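Local coordinates for protein hydratase ChsH1 (Mycobacterium tuberculosis, PDB 4W78) that catalyses, in complex with ChsH2, the hydration of the steroid enoyl-CoA 3-oxo-4,17-pregnadiene-20-carboxyl-CoA during degradation of the cholesterol side chain, at residues 101-106 with 159-164; 83-88 with 142-147; 11-16 with 123-128. All coordinates share one frame; numbering follows the deposited sequence.

Contact 1: residues 101-106 with 159-164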
loop_
_atom_site.group_PDB
_atom_site.type_symbol
_atom_site.label_atom_id
_atom_site.label_comp_id
_atom_site.label_asym_id
_atom_site.label_seq_id
_atom_site.Cartn_x
_atom_site.Cartn_y
_atom_site.Cartn_z
ATOM N N VAL A 101 -4.344 -16.860 -16.766
ATOM C CA VAL A 101 -3.634 -17.215 -15.541
ATOM C C VAL A 101 -2.145 -17.108 -15.823
ATOM O O VAL A 101 -1.693 -17.438 -16.918
ATOM C CB VAL A 101 -4.007 -18.643 -15.031
ATOM C CG1 VAL A 101 -3.605 -19.718 -16.029
ATOM C CG2 VAL A 101 -3.377 -18.920 -13.669
ATOM N N ALA A 102 -1.379 -16.608 -14.861
ATOM C CA ALA A 102 0.070 -16.654 -14.998
ATOM C C ALA A 102 0.554 -18.033 -14.562
ATOM O O ALA A 102 0.087 -18.579 -13.558
ATOM C CB ALA A 102 0.726 -15.552 -14.181
ATOM N N THR A 103 1.470 -18.618 -15.325
ATOM C CA THR A 103 1.926 -19.975 -15.038
ATOM C C THR A 103 3.366 -20.051 -14.517
ATOM O O THR A 103 3.678 -20.886 -13.660
ATOM C CB THR A 103 1.792 -20.889 -16.273
ATOM O OG1 THR A 103 2.651 -20.404 -17.311
ATOM C CG2 THR A 103 0.349 -20.911 -16.775
ATOM N N ASN A 104 4.235 -19.197 -15.048
ATOM C CA ASN A 104 5.650 -19.199 -14.682
ATOM C C ASN A 104 6.201 -17.791 -14.730
ATOM O O ASN A 104 5.836 -17.007 -15.602
ATOM C CB ASN A 104 6.489 -20.019 -15.665
ATOM C CG ASN A 104 5.866 -21.329 -16.023
ATOM O OD1 ASN A 104 4.952 -21.386 -16.845
ATOM N ND2 ASN A 104 6.375 -22.404 -15.438
ATOM N N CYS A 105 7.127 -17.503 -13.824
ATOM C CA CYS A 105 7.804 -16.212 -13.746
ATOM C C CYS A 105 9.248 -16.516 -13.354
ATOM O O CYS A 105 9.482 -17.018 -12.258
ATOM C CB CYS A 105 7.173 -15.367 -12.623
ATOM S SG CYS A 105 8.071 -13.826 -12.185
ATOM N N GLU A 106 10.212 -16.226 -14.227
ATOM C CA GLU A 106 11.616 -16.399 -13.870
ATOM C C GLU A 106 12.332 -15.062 -13.911
ATOM O O GLU A 106 12.402 -14.437 -14.959
ATOM C CB GLU A 106 12.315 -17.357 -14.823
ATOM C CG GLU A 106 13.785 -17.541 -14.498
ATOM C CD GLU A 106 14.564 -18.164 -15.640
ATOM O OE1 GLU A 106 13.943 -18.487 -16.681
ATOM O OE2 GLU A 106 15.794 -18.330 -15.492
ATOM N N ASN A 159 11.447 -13.653 -17.562
ATOM C CA ASN A 159 10.663 -14.402 -18.521
ATOM C C ASN A 159 9.329 -14.667 -17.835
ATOM O O ASN A 159 9.297 -15.254 -16.741
ATOM C CB ASN A 159 11.376 -15.699 -18.878
ATOM C CG ASN A 159 12.747 -15.466 -19.497
ATOM O OD1 ASN A 159 12.911 -14.631 -20.391
ATOM N ND2 ASN A 159 13.744 -16.210 -19.022
ATOM N N TRP A 160 8.247 -14.176 -18.440
ATOM C CA TRP A 160 6.901 -14.201 -17.862
ATOM C C TRP A 160 6.028 -15.029 -18.786
ATOM O O TRP A 160 6.008 -14.776 -19.983
ATOM C CB TRP A 160 6.361 -12.766 -17.845
ATOM C CG TRP A 160 5.092 -12.585 -17.094
ATOM C CD1 TRP A 160 3.824 -12.448 -17.589
ATOM C CD2 TRP A 160 4.989 -12.507 -15.692
ATOM N NE1 TRP A 160 2.929 -12.302 -16.548
ATOM C CE2 TRP A 160 3.630 -12.329 -15.370
ATOM C CE3 TRP A 160 5.926 -12.567 -14.668
ATOM C CZ2 TRP A 160 3.195 -12.215 -14.055
ATOM C CZ3 TRP A 160 5.530 -12.449 -13.428
ATOM C CH2 TRP A 160 4.165 -12.279 -13.089
ATOM N N ARG A 161 5.304 -16.007 -18.257
ATOM C CA ARG A 161 4.462 -16.842 -19.104
ATOM C C ARG A 161 3.036 -16.870 -18.587
ATOM O O ARG A 161 2.796 -17.096 -17.398
ATOM C CB ARG A 161 5.022 -18.255 -19.182
ATOM C CG ARG A 161 4.306 -19.209 -20.120
ATOM C CD ARG A 161 5.052 -20.552 -20.038
ATOM N NE ARG A 161 4.518 -21.617 -20.878
ATOM C CZ ARG A 161 4.101 -22.795 -20.410
ATOM N NH1 ARG A 161 4.141 -23.056 -19.108
ATOM N NH2 ARG A 161 3.641 -23.713 -21.245
ATOM N N ILE A 162 2.092 -16.629 -19.489
ATOM C CA ILE A 162 0.684 -16.708 -19.142
ATOM C C ILE A 162 -0.034 -17.659 -20.075
ATOM O O ILE A 162 0.462 -17.995 -21.159
ATOM C CB ILE A 162 -0.015 -15.330 -19.208
ATOM C CG1 ILE A 162 -0.080 -14.827 -20.654
ATOM C CG2 ILE A 162 0.688 -14.329 -18.311
ATOM C CD1 ILE A 162 -0.931 -13.557 -20.849
ATOM N N LEU A 163 -1.210 -18.094 -19.635
ATOM C CA LEU A 163 -2.093 -18.927 -20.428
ATOM C C LEU A 163 -3.403 -18.180 -20.638
ATOM O O LEU A 163 -4.053 -17.777 -19.666
ATOM C CB LEU A 163 -2.361 -20.242 -19.690
ATOM C CG LEU A 163 -3.454 -21.130 -20.278
ATOM C CD1 LEU A 163 -3.075 -21.668 -21.657
ATOM C CD2 LEU A 163 -3.761 -22.266 -19.303
ATOM N N LYS A 164 -3.770 -17.955 -21.893
ATOM C CA LYS A 164 -5.102 -17.448 -22.220
ATOM C C LYS A 164 -5.947 -18.630 -22.651
ATOM O O LYS A 164 -5.580 -19.363 -23.570
ATOM C CB LYS A 164 -5.037 -16.429 -23.359
ATOM C CG LYS A 164 -4.322 -15.143 -22.997
ATOM C CD LYS A 164 -5.207 -14.256 -22.148
ATOM C CE LYS A 164 -6.342 -13.679 -22.975
ATOM N NZ LYS A 164 -7.461 -13.246 -22.090
#
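Asn104 and Arg161 run side by side, pointing the same way, and Arg161 NH1 donates to Asn104 OD1 at 2.9 Å. That oxygen lies in the guanidinium plane, at its edge, although the amide and guanidinium planes are turned 44° apart. Thr103 OG1 donates to the same OD1 from the opposite face of the amide, so two donors hold this oxygen. Thr103 and Asn104 form a classic beta bulge: both face Arg161, whose O accepts Thr103 N at 2.9 Å and, weakly, Asn104 N. Farther along this face, Asn159 ND2 meets Glu106 OE1 at 3.3 Å from above the carboxylate plane. On the other face Ala102, Cys105, Trp160 and Ile162 make apolar contacts. Cys105 SG, anti to its backbone N (chi1 170°), sits at the edge of Trp160, 4.4 Å from the centroid of the six-membered ring, while Ala102 CB lies 4.2 Å from Trp160 CZ2. Ile52 of the ChsH2 chain packs on Ala102 and Trp160. In this hotdog sheet, strand 139-150 flanks 153-165, Ile162 rests on Ile89 of helix 85-94, and Asn104 to Glu106 pair antiparallel with a ChsH2 strand, carrying the sheet across the interface.

Contact 2: residues 83-88 with 142-147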
loop_
_atom_site.group_PDB
_atom_site.type_symbol
_atom_site.label_atom_id
_atom_site.label_comp_id
_atom_site.label_asym_id
_atom_site.label_seq_id
_atom_site.Cartn_x
_atom_site.Cartn_y
_atom_site.Cartn_z
ATOM N N ASP A 83 3.272 -1.312 -25.780
ATOM C CA ASP A 83 3.359 -2.531 -24.997
ATOM C C ASP A 83 2.747 -3.647 -25.844
ATOM O O ASP A 83 1.605 -3.545 -26.285
ATOM C CB ASP A 83 2.579 -2.318 -23.703
ATOM C CG ASP A 83 2.559 -3.538 -22.808
ATOM O OD1 ASP A 83 3.232 -4.542 -23.114
ATOM O OD2 ASP A 83 1.863 -3.476 -21.776
ATOM N N PRO A 84 3.514 -4.711 -26.107
ATOM C CA PRO A 84 2.956 -5.742 -26.987
ATOM C C PRO A 84 1.853 -6.568 -26.332
ATOM O O PRO A 84 1.158 -7.274 -27.060
ATOM C CB PRO A 84 4.176 -6.625 -27.305
ATOM C CG PRO A 84 5.092 -6.420 -26.142
ATOM C CD PRO A 84 4.924 -4.965 -25.777
ATOM N N LEU A 85 1.692 -6.474 -25.014
ATOM C CA LEU A 85 0.718 -7.313 -24.310
ATOM C C LEU A 85 -0.717 -6.888 -24.603
ATOM O O LEU A 85 -1.591 -7.729 -24.742
ATOM C CB LEU A 85 0.985 -7.338 -22.805
ATOM C CG LEU A 85 0.193 -8.365 -21.984
ATOM C CD1 LEU A 85 0.263 -9.757 -22.610
ATOM C CD2 LEU A 85 0.727 -8.402 -20.569
ATOM N N GLY A 86 -0.946 -5.585 -24.704
ATOM C CA GLY A 86 -2.260 -5.069 -25.070
ATOM C C GLY A 86 -2.863 -5.721 -26.302
ATOM O O GLY A 86 -3.955 -6.290 -26.238
ATOM N N PRO A 87 -2.169 -5.628 -27.448
ATOM C CA PRO A 87 -2.638 -6.244 -28.691
ATOM C C PRO A 87 -2.808 -7.760 -28.580
ATOM O O PRO A 87 -3.730 -8.307 -29.192
ATOM C CB PRO A 87 -1.521 -5.919 -29.683
ATOM C CG PRO A 87 -0.865 -4.707 -29.128
ATOM C CD PRO A 87 -1.004 -4.752 -27.662
ATOM N N ILE A 88 -1.928 -8.416 -27.829
ATOM C CA ILE A 88 -1.993 -9.862 -27.660
ATOM C C ILE A 88 -3.234 -10.264 -26.876
ATOM O O ILE A 88 -3.949 -11.194 -27.268
ATOM C CB ILE A 88 -0.734 -10.392 -26.955
ATOM C CG1 ILE A 88 0.404 -10.496 -27.958
ATOM C CG2 ILE A 88 -0.995 -11.759 -26.315
ATOM C CD1 ILE A 88 0.193 -11.587 -28.983
ATOM N N ILE A 142 1.580 -17.632 -23.762
ATOM C CA ILE A 142 2.239 -16.417 -24.246
ATOM C C ILE A 142 3.401 -16.086 -23.319
ATOM O O ILE A 142 3.213 -15.901 -22.112
ATOM C CB ILE A 142 1.266 -15.239 -24.254
ATOM C CG1 ILE A 142 0.148 -15.497 -25.261
ATOM C CG2 ILE A 142 1.997 -13.944 -24.609
ATOM C CD1 ILE A 142 -1.224 -15.299 -24.683
ATOM N N ASN A 143 4.607 -16.040 -23.883
ATOM C CA ASN A 143 5.808 -15.640 -23.160
ATOM C C ASN A 143 6.218 -14.215 -23.462
ATOM O O ASN A 143 6.035 -13.727 -24.595
ATOM C CB ASN A 143 6.970 -16.557 -23.530
ATOM C CG ASN A 143 6.749 -17.981 -23.067
ATOM O OD1 ASN A 143 7.154 -18.354 -21.971
ATOM N ND2 ASN A 143 6.084 -18.773 -23.892
ATOM N N GLN A 144 6.762 -13.545 -22.459
ATOM C CA GLN A 144 7.348 -12.211 -22.642
ATOM C C GLN A 144 8.730 -12.166 -22.025
ATOM O O GLN A 144 8.963 -12.794 -20.981
ATOM C CB GLN A 144 6.488 -11.152 -21.973
ATOM C CG GLN A 144 5.189 -10.815 -22.674
ATOM C CD GLN A 144 4.454 -9.718 -21.933
ATOM O OE1 GLN A 144 3.649 -9.987 -21.038
ATOM N NE2 GLN A 144 4.755 -8.474 -22.273
ATOM N N HIS A 145 9.653 -11.433 -22.648
ATOM C CA HIS A 145 10.947 -11.147 -22.045
ATOM C C HIS A 145 10.962 -9.677 -21.639
ATOM O O HIS A 145 10.837 -8.780 -22.484
ATOM C CB HIS A 145 12.105 -11.439 -23.002
ATOM C CG HIS A 145 13.464 -11.325 -22.366
ATOM N ND1 HIS A 145 14.595 -11.022 -23.084
ATOM C CD2 HIS A 145 13.875 -11.470 -21.086
ATOM C CE1 HIS A 145 15.646 -10.990 -22.291
ATOM N NE2 HIS A 145 15.238 -11.264 -21.071
ATOM N N ILE A 146 11.066 -9.449 -20.342
ATOM C CA ILE A 146 11.095 -8.111 -19.765
ATOM C C ILE A 146 12.521 -7.813 -19.366
ATOM O O ILE A 146 13.200 -8.673 -18.792
ATOM C CB ILE A 146 10.268 -8.103 -18.472
ATOM C CG1 ILE A 146 8.844 -8.612 -18.708
ATOM C CG2 ILE A 146 10.333 -6.745 -17.759
ATOM C CD1 ILE A 146 8.172 -8.064 -19.884
ATOM N N VAL A 147 12.984 -6.603 -19.655
ATOM C CA VAL A 147 14.314 -6.180 -19.224
ATOM C C VAL A 147 14.213 -4.852 -18.471
ATOM O O VAL A 147 13.518 -3.932 -18.916
ATOM C CB VAL A 147 15.289 -6.049 -20.408
ATOM C CG1 VAL A 147 16.654 -5.589 -19.941
ATOM C CG2 VAL A 147 15.406 -7.388 -21.168
HETATM O O HOH W 1 4.068 -6.233 -21.266
#
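Asp83 OD1 is gripped by two donors, and one of them links it to Gln144: a water donates to OD1 at 2.6 Å and accepts from Gln144 NE2, also at 2.6 Å. This bridge ties the start of helix 85-94 to strand 139-150, part of the helix-on-sheet packing of the hotdog fold. The second donor is Leu85 N, which reaches Asp83 OD1 at 3.1 Å from above the carboxylate plane in a nearly straight capping bond. The other carboxylate oxygen, OD2, forms a salt bridge with Arg79, so both carboxylate oxygens are held. Gln144 places its CG anti to the carbonyl carbon (chi1 -74°), and its chain then runs out extended from the sheet toward the helix. There it crosses the Leu85 side chain at about a right angle. Its OE1 lies 3.4 Å from Leu85 CD2, a polar atom against a methyl, while NE2 turns to the water. One turn on, Ile88, which packs on Val9 and Ile12 of helix 3-13 too, makes an apolar contact with the strand. Ile88 and Ile142 slide past each other in opposite directions, with Ile88 CG2 touching Ile142 CD1 at 3.9 Å and Ile142 CG2 at 4.1 Å.

Contact 3: residues 11-16 with 123-128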
loop_
_atom_site.group_PDB
_atom_site.type_symbol
_atom_site.label_atom_id
_atom_site.label_comp_id
_atom_site.label_asym_id
_atom_site.label_seq_id
_atom_site.Cartn_x
_atom_site.Cartn_y
_atom_site.Cartn_z
ATOM N N GLN A 11 2.940 -9.703 -36.664
ATOM C CA GLN A 11 2.912 -8.260 -36.832
ATOM C C GLN A 11 3.197 -7.512 -35.528
ATOM O O GLN A 11 3.870 -6.482 -35.528
ATOM C CB GLN A 11 1.607 -7.815 -37.498
ATOM C CG GLN A 11 1.228 -8.677 -38.711
ATOM C CD GLN A 11 2.342 -8.819 -39.767
ATOM O OE1 GLN A 11 3.036 -7.854 -40.094
ATOM N NE2 GLN A 11 2.502 -10.029 -40.306
ATOM N N ILE A 12 2.742 -8.056 -34.397
ATOM C CA ILE A 12 3.060 -7.483 -33.108
ATOM C C ILE A 12 4.551 -7.577 -32.817
ATOM O O ILE A 12 5.176 -6.611 -32.399
ATOM C CB ILE A 12 2.237 -8.163 -31.987
ATOM C CG1 ILE A 12 0.741 -7.896 -32.234
ATOM C CG2 ILE A 12 2.682 -7.673 -30.620
ATOM C CD1 ILE A 12 -0.203 -8.783 -31.427
ATOM N N LYS A 13 5.133 -8.744 -33.067
ATOM C CA LYS A 13 6.554 -8.931 -32.818
ATOM C C LYS A 13 7.428 -8.019 -33.660
ATOM O O LYS A 13 8.509 -7.633 -33.237
ATOM C CB LYS A 13 6.944 -10.383 -33.094
ATOM C CG LYS A 13 6.570 -11.317 -31.971
ATOM C CD LYS A 13 7.126 -12.695 -32.257
ATOM C CE LYS A 13 6.930 -13.578 -31.060
ATOM N NZ LYS A 13 7.435 -14.953 -31.306
ATOM N N ALA A 14 6.949 -7.665 -34.845
ATOM C CA ALA A 14 7.756 -6.883 -35.772
ATOM C C ALA A 14 7.992 -5.468 -35.247
ATOM O O ALA A 14 8.902 -4.788 -35.706
ATOM C CB ALA A 14 7.095 -6.836 -37.139
ATOM N N ALA A 15 7.194 -5.040 -34.271
ATOM C CA ALA A 15 7.355 -3.716 -33.672
ATOM C C ALA A 15 8.543 -3.666 -32.716
ATOM O O ALA A 15 9.005 -2.581 -32.343
ATOM C CB ALA A 15 6.066 -3.284 -32.949
ATOM N N GLY A 16 9.014 -4.840 -32.313
ATOM C CA GLY A 16 10.116 -4.951 -31.370
ATOM C C GLY A 16 9.728 -4.562 -29.957
ATOM O O GLY A 16 8.563 -4.271 -29.680
ATOM N N ALA A 123 9.475 -4.373 -22.663
ATOM C CA ALA A 123 8.866 -5.699 -22.812
ATOM C C ALA A 123 8.906 -6.150 -24.264
ATOM O O ALA A 123 8.643 -5.367 -25.175
ATOM C CB ALA A 123 7.428 -5.678 -22.319
ATOM N N GLU A 124 9.225 -7.427 -24.470
ATOM C CA GLU A 124 9.298 -8.029 -25.795
ATOM C C GLU A 124 8.469 -9.302 -25.759
ATOM O O GLU A 124 8.519 -10.037 -24.773
ATOM C CB GLU A 124 10.763 -8.377 -26.123
ATOM C CG GLU A 124 10.976 -8.950 -27.506
ATOM C CD GLU A 124 12.258 -9.741 -27.612
ATOM O OE1 GLU A 124 12.407 -10.687 -26.814
ATOM O OE2 GLU A 124 13.103 -9.435 -28.483
ATOM N N LEU A 125 7.694 -9.554 -26.811
ATOM C CA LEU A 125 6.946 -10.799 -26.936
ATOM C C LEU A 125 7.894 -11.943 -27.321
ATOM O O LEU A 125 8.755 -11.790 -28.196
ATOM C CB LEU A 125 5.823 -10.603 -27.966
ATOM C CG LEU A 125 4.729 -11.641 -28.192
ATOM C CD1 LEU A 125 3.975 -11.891 -26.904
ATOM C CD2 LEU A 125 3.780 -11.128 -29.250
ATOM N N GLY A 126 7.755 -13.075 -26.632
ATOM C CA GLY A 126 8.486 -14.284 -26.971
ATOM C C GLY A 126 7.563 -15.322 -27.581
ATOM O O GLY A 126 6.683 -14.986 -28.361
ATOM N N ASP A 127 7.739 -16.587 -27.203
ATOM C CA ASP A 127 6.954 -17.658 -27.809
ATOM C C ASP A 127 5.486 -17.521 -27.550
ATOM O O ASP A 127 5.081 -17.271 -26.420
ATOM C CB ASP A 127 7.339 -19.002 -27.224
ATOM C CG ASP A 127 8.654 -19.424 -27.654
ATOM O OD1 ASP A 127 9.099 -18.840 -28.660
ATOM O OD2 ASP A 127 9.234 -20.319 -27.001
ATOM N N VAL A 128 4.706 -17.745 -28.596
ATOM C CA VAL A 128 3.264 -17.882 -28.485
ATOM C C VAL A 128 2.908 -19.253 -29.051
ATOM O O VAL A 128 3.155 -19.535 -30.217
ATOM C CB VAL A 128 2.550 -16.762 -29.240
ATOM C CG1 VAL A 128 1.037 -16.968 -29.206
ATOM C CG2 VAL A 128 2.949 -15.418 -28.645
HETATM O O HOH W 2 5.821 -17.503 -31.320
HETATM O O HOH W 3 9.498 -16.523 -30.088
#
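Lys13 and Leu125 bring the two backbones together, their CA atoms 6.2 Å apart, where the last part of helix 3-13 passes over strand 119-134. The helical chain runs out in a type I turn from Lys13 to Gly16, closed by Gly16 N donating to Lys13 O at 3.0 Å. Gly16 then leaves helical geometry with a positive phi of 72°, a value that favours glycine. On the strand, Gly126 and Asp127 both have backbone bonds to Asn143 of the neighbouring strand 139-150.

Leu125 points at the helix and carries the apolar half of the contact. Its CD2 meets two consecutive residues: Ile12 CG2 at 3.9 Å and Lys13 CG at the same separation. Lys13 crosses the leucine at about a right angle. With CG anti to the carbonyl carbon (chi1 -79°) and every later torsion extended, its aliphatic chain travels over Leu125 and delivers the ammonium to the backbone beyond. There NZ makes a weak hydrogen bond to Gly126 O at 3.0 Å. Two waters accept from the same nitrogen. One, 3.0 Å from Lys13 NZ, also accepts from Val128 N; the other receives from NZ and donates to Asp127 OD1 at 2.8 Å. A single water thus bridges Lys13 NZ and Asp127 OD1, which are 5.0 Å apart and make no direct salt bridge. The nearby carboxylate would nonetheless be expected to favour the charged lysine.

Ile12 and Leu125 both also pack on Ile88, so helices 3-13 and 85-94 share one apolar seam over the sheet. The arrangement lays the N-terminal helix 3-13 on the antiparallel sheet of the hotdog fold, beside helix 85-94, with a long lysine reaching the strand at the exposed border through one weak bond and two waters.

In the fold
All three contacts reach one antiparallel sheet, whose four long strands run in the order 119-134, 139-150, 153-165, 99-109, the last at the edge within this chain. Contact 1 joins the last two, contact 2 sets helix 85-94 on strand 139-150, and contact 3 sets helix 3-13 on strand 119-134. Contacts 2 and 3 have centres about 7 Å apart, contacts 1 and 2 about 11 Å, contacts 1 and 3 about 15 Å; probable backbone hydrogen bonds connect each neighbouring pair. Along the chain the helices and strand 99-109 come first, each tied to one of three later segments in the same order. Strand 99-109 also pairs with a strand of ChsH2.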